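Long-range contacts in Lin2111 protein (Listeria innocua, PDB 3EDP), which is of unknown detailed function but probably binds DNA and regulates transcription: residues A[12-17]-A[48-53]; A[17-22]-A[58-63]. All coordinates share one frame; numbering follows the deposited sequence.

Contact 1 (A[12-17]-A[48-53]); sequences EVIASK and TTIRRA
Ile14 and Ala15 of helix 10-23 pack against Thr49, Ile50 and Ala53 of helix 47-59, joining the first helix of the GntR-type winged helix-turn-helix domain to the third, which in this family is the recognition helix. The axes of the two segments come within 8.5 Å and cross at -57°, and small residues sit at the nearest backbone point: the CA atoms of Ala15 and Ala53 are 4.6 Å apart. There the methyl of Ala53 points at the first helix and its CB lies 3.8 Å from Ala15 N, while Ala15 CB rests alongside the other backbone, 3.8 Å from Ala53 O.

Ile14 carries the rest of the contact with two separate branches. Its CG2, anti to the backbone N, meets Ala53 CB at 4.0 Å and also touches the CD1 tip of Ile50. The other branch, extended at chi2 (179°), places CD1 against Thr49 CG2. Both Thr49 and Ile50 run at about a right angle to the isoleucine. No hydrogen bond links the two segments, so the buried join rests on apolar packing.

In the next shell, Tyr43 and Ser45 of the turn leading to helix 47-59 touch Ile14, and Leu39 and Gln40 of helix 36-42 touch Ile50. Leu56 and Leu57 continue the packing against Ala15. Ser46 OG bonds to Thr49 N near the start of helix 47-59, close to where the CG2 methyl of Thr49 meets Ile14 CD1 at 3.7 Å.

Contact 2 (A[17-22]-A[58-63]); sequences KIKDSI and VEEGLV
Lys19 starts with CG anti to its backbone N (chi1 -151°) and bends at chi3 (-46°), which turns CE out of the line of the chain on the side of Glu60. Glu60 reaches across from the other segment with its chain extended beyond CG, and the two side chains meet at about a right angle. Lys19 NZ lies 3.4 Å from Glu60 OE2, a salt bridge whose hydrogen bond is weak; Glu60 OE1 is equally near, so the ammonium faces both carboxylate oxygens. Nearer the lysine's own backbone, its methylenes pack on leucine: Lys19 CG is 3.7 Å from Leu62 CD1.

Residues 58-63 run from the end of helix 47-59, the probable recognition helix, through a turn into the first residue of wing strand 63-66. The helix ends in a Schellman motif, with Gly61 at positive phi (72°) and its N bonded to Val58 O at 2.9 Å.

Where that strand begins, Ile22 CD1 meets Val63 CG1 at 3.7 Å, the two side chains again crossing at about a right angle. Leu57 touches Lys19, Leu62 and Val63, and Ile22 CD1 also approaches Leu62 O at 4.0 Å.

In the fold
Contacts 1 and 2 lie about 10 Å apart, centre to centre, on the same side of the chain's centre and within the GntR-type DNA-binding domain. Both pair helix 10-23 with helix 47-59 or the turn that follows it; the two ranges overlap at Lys17, which takes part in neither contact. Their segments alternate along the chain, 12-17, 17-22, 48-53, 58-63, so the earlier part of the first helix meets the earlier part of the third and its later part meets the exit into strand 63-66. Contact 1 is buried and contact 2 lies at the surface. Together they tie the probable recognition helix and the start of the wing to one helix, apart from the six-stranded sheet of the UTRA domain.

Contact 1 (A[12-17]-A[48-53])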
loop_
_atom_site.group_PDB
_atom_site.type_symbol
_atom_site.label_atom_id
_atom_site.label_comp_id
_atom_site.label_asym_id
_atom_site.label_seq_id
_atom_site.Cartn_x
_atom_site.Cartn_y
_atom_site.Cartn_z
ATOM N N GLU A 12 -4.453 42.023 22.574
ATOM C CA GLU A 12 -3.393 42.042 21.565
ATOM C C GLU A 12 -2.015 41.926 22.208
ATOM O O GLU A 12 -1.125 41.271 21.664
ATOM C CB GLU A 12 -3.460 43.308 20.708
ATOM C CG GLU A 12 -4.549 43.298 19.660
ATOM C CD GLU A 12 -4.584 44.586 18.850
ATOM O OE1 GLU A 12 -3.617 45.375 18.935
ATOM O OE2 GLU A 12 -5.582 44.809 18.130
ATOM N N VAL A 13 -1.838 42.570 23.359
ATOM C CA VAL A 13 -0.577 42.452 24.089
ATOM C C VAL A 13 -0.344 40.991 24.462
ATOM O O VAL A 13 0.744 40.446 24.258
ATOM C CB VAL A 13 -0.554 43.337 25.358
ATOM C CG1 VAL A 13 0.724 43.094 26.163
ATOM C CG2 VAL A 13 -0.669 44.799 24.978
ATOM N N ILE A 14 -1.389 40.349 24.979
ATOM C CA ILE A 14 -1.298 38.947 25.374
ATOM C C ILE A 14 -1.100 38.004 24.179
ATOM O O ILE A 14 -0.298 37.078 24.250
ATOM C CB ILE A 14 -2.492 38.528 26.266
ATOM C CG1 ILE A 14 -2.388 39.233 27.624
ATOM C CG2 ILE A 14 -2.512 37.022 26.485
ATOM C CD1 ILE A 14 -3.515 38.902 28.548
ATOM N N ALA A 15 -1.798 38.253 23.074
ATOM C CA ALA A 15 -1.571 37.457 21.861
ATOM C C ALA A 15 -0.102 37.518 21.420
ATOM O O ALA A 15 0.478 36.507 21.032
ATOM C CB ALA A 15 -2.496 37.920 20.720
ATOM N N SER A 16 0.489 38.709 21.480
ATOM C CA SER A 16 1.899 38.891 21.120
ATOM C C SER A 16 2.835 38.062 21.997
ATOM O O SER A 16 3.829 37.520 21.518
ATOM C CB SER A 16 2.297 40.368 21.213
ATOM O OG SER A 16 1.580 41.152 20.274
ATOM N N LYS A 17 2.517 37.975 23.285
ATOM C CA LYS A 17 3.332 37.204 24.219
ATOM C C LYS A 17 3.210 35.706 23.958
ATOM O O LYS A 17 4.199 34.973 24.020
ATOM C CB LYS A 17 2.974 37.550 25.671
ATOM C CG LYS A 17 3.317 38.999 26.043
ATOM C CD LYS A 17 3.340 39.229 27.544
ATOM C CE LYS A 17 1.960 39.587 28.084
ATOM N NZ LYS A 17 2.013 40.075 29.505
ATOM N N THR A 48 -12.491 36.434 28.955
ATOM C CA THR A 48 -12.808 37.207 27.750
ATOM C C THR A 48 -11.553 37.730 27.061
ATOM O O THR A 48 -11.438 37.711 25.840
ATOM C CB THR A 48 -13.693 38.412 28.110
ATOM O OG1 THR A 48 -14.991 37.946 28.488
ATOM C CG2 THR A 48 -13.811 39.379 26.932
ATOM N N THR A 49 -10.622 38.231 27.856
ATOM C CA THR A 49 -9.348 38.691 27.329
ATOM C C THR A 49 -8.583 37.544 26.654
ATOM O O THR A 49 -8.087 37.683 25.533
ATOM C CB THR A 49 -8.509 39.323 28.440
ATOM O OG1 THR A 49 -9.158 40.525 28.873
ATOM C CG2 THR A 49 -7.100 39.641 27.943
ATOM N N ILE A 50 -8.506 36.404 27.330
ATOM C CA ILE A 50 -7.791 35.255 26.782
ATOM C C ILE A 50 -8.483 34.746 25.514
ATOM O O ILE A 50 -7.826 34.423 24.516
ATOM C CB ILE A 50 -7.682 34.116 27.810
ATOM C CG1 ILE A 50 -6.763 34.526 28.967
ATOM C CG2 ILE A 50 -7.192 32.829 27.150
ATOM C CD1 ILE A 50 -5.396 35.025 28.543
ATOM N N ARG A 51 -9.810 34.713 25.539
ATOM C CA ARG A 51 -10.558 34.209 24.379
ATOM C C ARG A 51 -10.298 35.087 23.155
ATOM O O ARG A 51 -10.187 34.597 22.025
ATOM C CB ARG A 51 -12.060 34.110 24.671
ATOM C CG ARG A 51 -12.894 33.726 23.439
ATOM C CD ARG A 51 -14.387 33.639 23.750
ATOM N NE ARG A 51 -14.941 34.914 24.209
ATOM C CZ ARG A 51 -15.364 35.144 25.450
ATOM N NH1 ARG A 51 -15.853 36.336 25.777
ATOM N NH2 ARG A 51 -15.303 34.182 26.365
ATOM N N ARG A 52 -10.173 36.388 23.390
ATOM C CA ARG A 52 -9.876 37.332 22.317
ATOM C C ARG A 52 -8.445 37.196 21.799
ATOM O O ARG A 52 -8.203 37.313 20.600
ATOM C CB ARG A 52 -10.135 38.765 22.774
ATOM C CG ARG A 52 -11.613 39.100 22.944
ATOM C CD ARG A 52 -11.778 40.378 23.754
ATOM N NE ARG A 52 -13.132 40.911 23.679
ATOM C CZ ARG A 52 -13.578 41.917 24.422
ATOM N NH1 ARG A 52 -12.771 42.493 25.319
ATOM N NH2 ARG A 52 -14.833 42.345 24.268
ATOM N N ALA A 53 -7.501 36.972 22.706
ATOM C CA ALA A 53 -6.115 36.757 22.317
ATOM C C ALA A 53 -6.018 35.515 21.432
ATOM O O ALA A 53 -5.388 35.545 20.374
ATOM C CB ALA A 53 -5.226 36.598 23.554
#

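Contact 2 (A[17-22]-A[58-63])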
loop_
_atom_site.group_PDB
_atom_site.type_symbol
_atom_site.label_atom_id
_atom_site.label_comp_id
_atom_site.label_asym_id
_atom_site.label_seq_id
_atom_site.Cartn_x
_atom_site.Cartn_y
_atom_site.Cartn_z
ATOM N N LYS A 17 2.517 37.975 23.285
ATOM C CA LYS A 17 3.332 37.204 24.219
ATOM C C LYS A 17 3.210 35.706 23.958
ATOM O O LYS A 17 4.199 34.973 24.020
ATOM C CB LYS A 17 2.974 37.550 25.671
ATOM C CG LYS A 17 3.317 38.999 26.043
ATOM C CD LYS A 17 3.340 39.229 27.544
ATOM C CE LYS A 17 1.960 39.587 28.084
ATOM N NZ LYS A 17 2.013 40.075 29.505
ATOM N N ILE A 18 2.000 35.247 23.653
ATOM C CA ILE A 18 1.818 33.846 23.294
ATOM C C ILE A 18 2.550 33.538 21.987
ATOM O O ILE A 18 3.169 32.483 21.840
ATOM C CB ILE A 18 0.335 33.472 23.168
ATOM C CG1 ILE A 18 -0.341 33.602 24.533
ATOM C CG2 ILE A 18 0.185 32.030 22.626
ATOM C CD1 ILE A 18 -1.816 33.810 24.456
ATOM N N LYS A 19 2.476 34.469 21.046
ATOM C CA LYS A 19 3.183 34.337 19.780
ATOM C C LYS A 19 4.689 34.202 20.031
ATOM O O LYS A 19 5.360 33.386 19.401
ATOM C CB LYS A 19 2.894 35.551 18.899
ATOM C CG LYS A 19 2.942 35.285 17.408
ATOM C CD LYS A 19 2.527 36.524 16.628
ATOM C CE LYS A 19 1.269 37.150 17.215
ATOM N NZ LYS A 19 0.997 38.500 16.640
ATOM N N ASP A 20 5.211 35.001 20.958
ATOM C CA ASP A 20 6.623 34.923 21.330
ATOM C C ASP A 20 6.979 33.527 21.825
ATOM O O ASP A 20 7.985 32.949 21.411
ATOM C CB ASP A 20 6.964 35.948 22.415
ATOM C CG ASP A 20 6.856 37.379 21.922
ATOM O OD1 ASP A 20 6.784 37.583 20.690
ATOM O OD2 ASP A 20 6.840 38.300 22.768
ATOM N N SER A 21 6.151 32.995 22.717
ATOM C CA SER A 21 6.364 31.660 23.259
ATOM C C SER A 21 6.366 30.616 22.151
ATOM O O SER A 21 7.168 29.682 22.165
ATOM C CB SER A 21 5.293 31.324 24.294
ATOM O OG SER A 21 5.370 32.214 25.396
ATOM N N ILE A 22 5.460 30.777 21.194
ATOM C CA ILE A 22 5.388 29.873 20.056
ATOM C C ILE A 22 6.663 29.960 19.224
ATOM O O ILE A 22 7.198 28.944 18.786
ATOM C CB ILE A 22 4.156 30.166 19.175
ATOM C CG1 ILE A 22 2.878 29.807 19.937
ATOM C CG2 ILE A 22 4.233 29.388 17.861
ATOM C CD1 ILE A 22 1.610 30.027 19.159
ATOM N N VAL A 58 -5.743 32.245 16.328
ATOM C CA VAL A 58 -6.417 31.336 15.408
ATOM C C VAL A 58 -6.558 31.979 14.024
ATOM O O VAL A 58 -6.287 31.343 13.002
ATOM C CB VAL A 58 -7.798 30.921 15.932
ATOM C CG1 VAL A 58 -8.636 30.254 14.808
ATOM C CG2 VAL A 58 -7.651 29.989 17.128
ATOM N N GLU A 59 -6.970 33.242 14.007
ATOM C CA GLU A 59 -7.147 33.997 12.772
ATOM C C GLU A 59 -5.830 34.104 12.013
ATOM O O GLU A 59 -5.805 34.046 10.781
ATOM C CB GLU A 59 -7.697 35.392 13.080
ATOM C CG GLU A 59 -7.754 36.324 11.886
ATOM C CD GLU A 59 -8.197 37.725 12.262
ATOM O OE1 GLU A 59 -8.559 37.948 13.439
ATOM O OE2 GLU A 59 -8.180 38.608 11.378
ATOM N N GLU A 60 -4.736 34.249 12.757
ATOM C CA GLU A 60 -3.404 34.338 12.172
ATOM C C GLU A 60 -2.869 32.966 11.763
ATOM O O GLU A 60 -1.790 32.865 11.187
ATOM C CB GLU A 60 -2.427 35.008 13.143
ATOM C CG GLU A 60 -2.534 36.524 13.199
ATOM C CD GLU A 60 -1.644 37.138 14.275
ATOM O OE1 GLU A 60 -1.456 36.498 15.331
ATOM O OE2 GLU A 60 -1.139 38.263 14.068
ATOM N N GLY A 61 -3.626 31.916 12.070
ATOM C CA GLY A 61 -3.234 30.561 11.727
ATOM C C GLY A 61 -2.082 30.020 12.559
ATOM O O GLY A 61 -1.333 29.167 12.100
ATOM N N LEU A 62 -1.939 30.511 13.787
ATOM C CA LEU A 62 -0.840 30.096 14.649
ATOM C C LEU A 62 -1.243 29.020 15.653
ATOM O O LEU A 62 -0.401 28.265 16.125
ATOM C CB LEU A 62 -0.263 31.306 15.380
ATOM C CG LEU A 62 0.242 32.380 14.419
ATOM C CD1 LEU A 62 0.528 33.686 15.144
ATOM C CD2 LEU A 62 1.475 31.877 13.685
ATOM N N VAL A 63 -2.530 28.959 15.984
ATOM C CA VAL A 63 -3.032 27.955 16.907
ATOM C C VAL A 63 -4.412 27.510 16.462
ATOM O O VAL A 63 -5.060 28.161 15.645
ATOM C CB VAL A 63 -3.150 28.490 18.375
ATOM C CG1 VAL A 63 -1.987 29.384 18.734
ATOM C CG2 VAL A 63 -4.451 29.224 18.563
#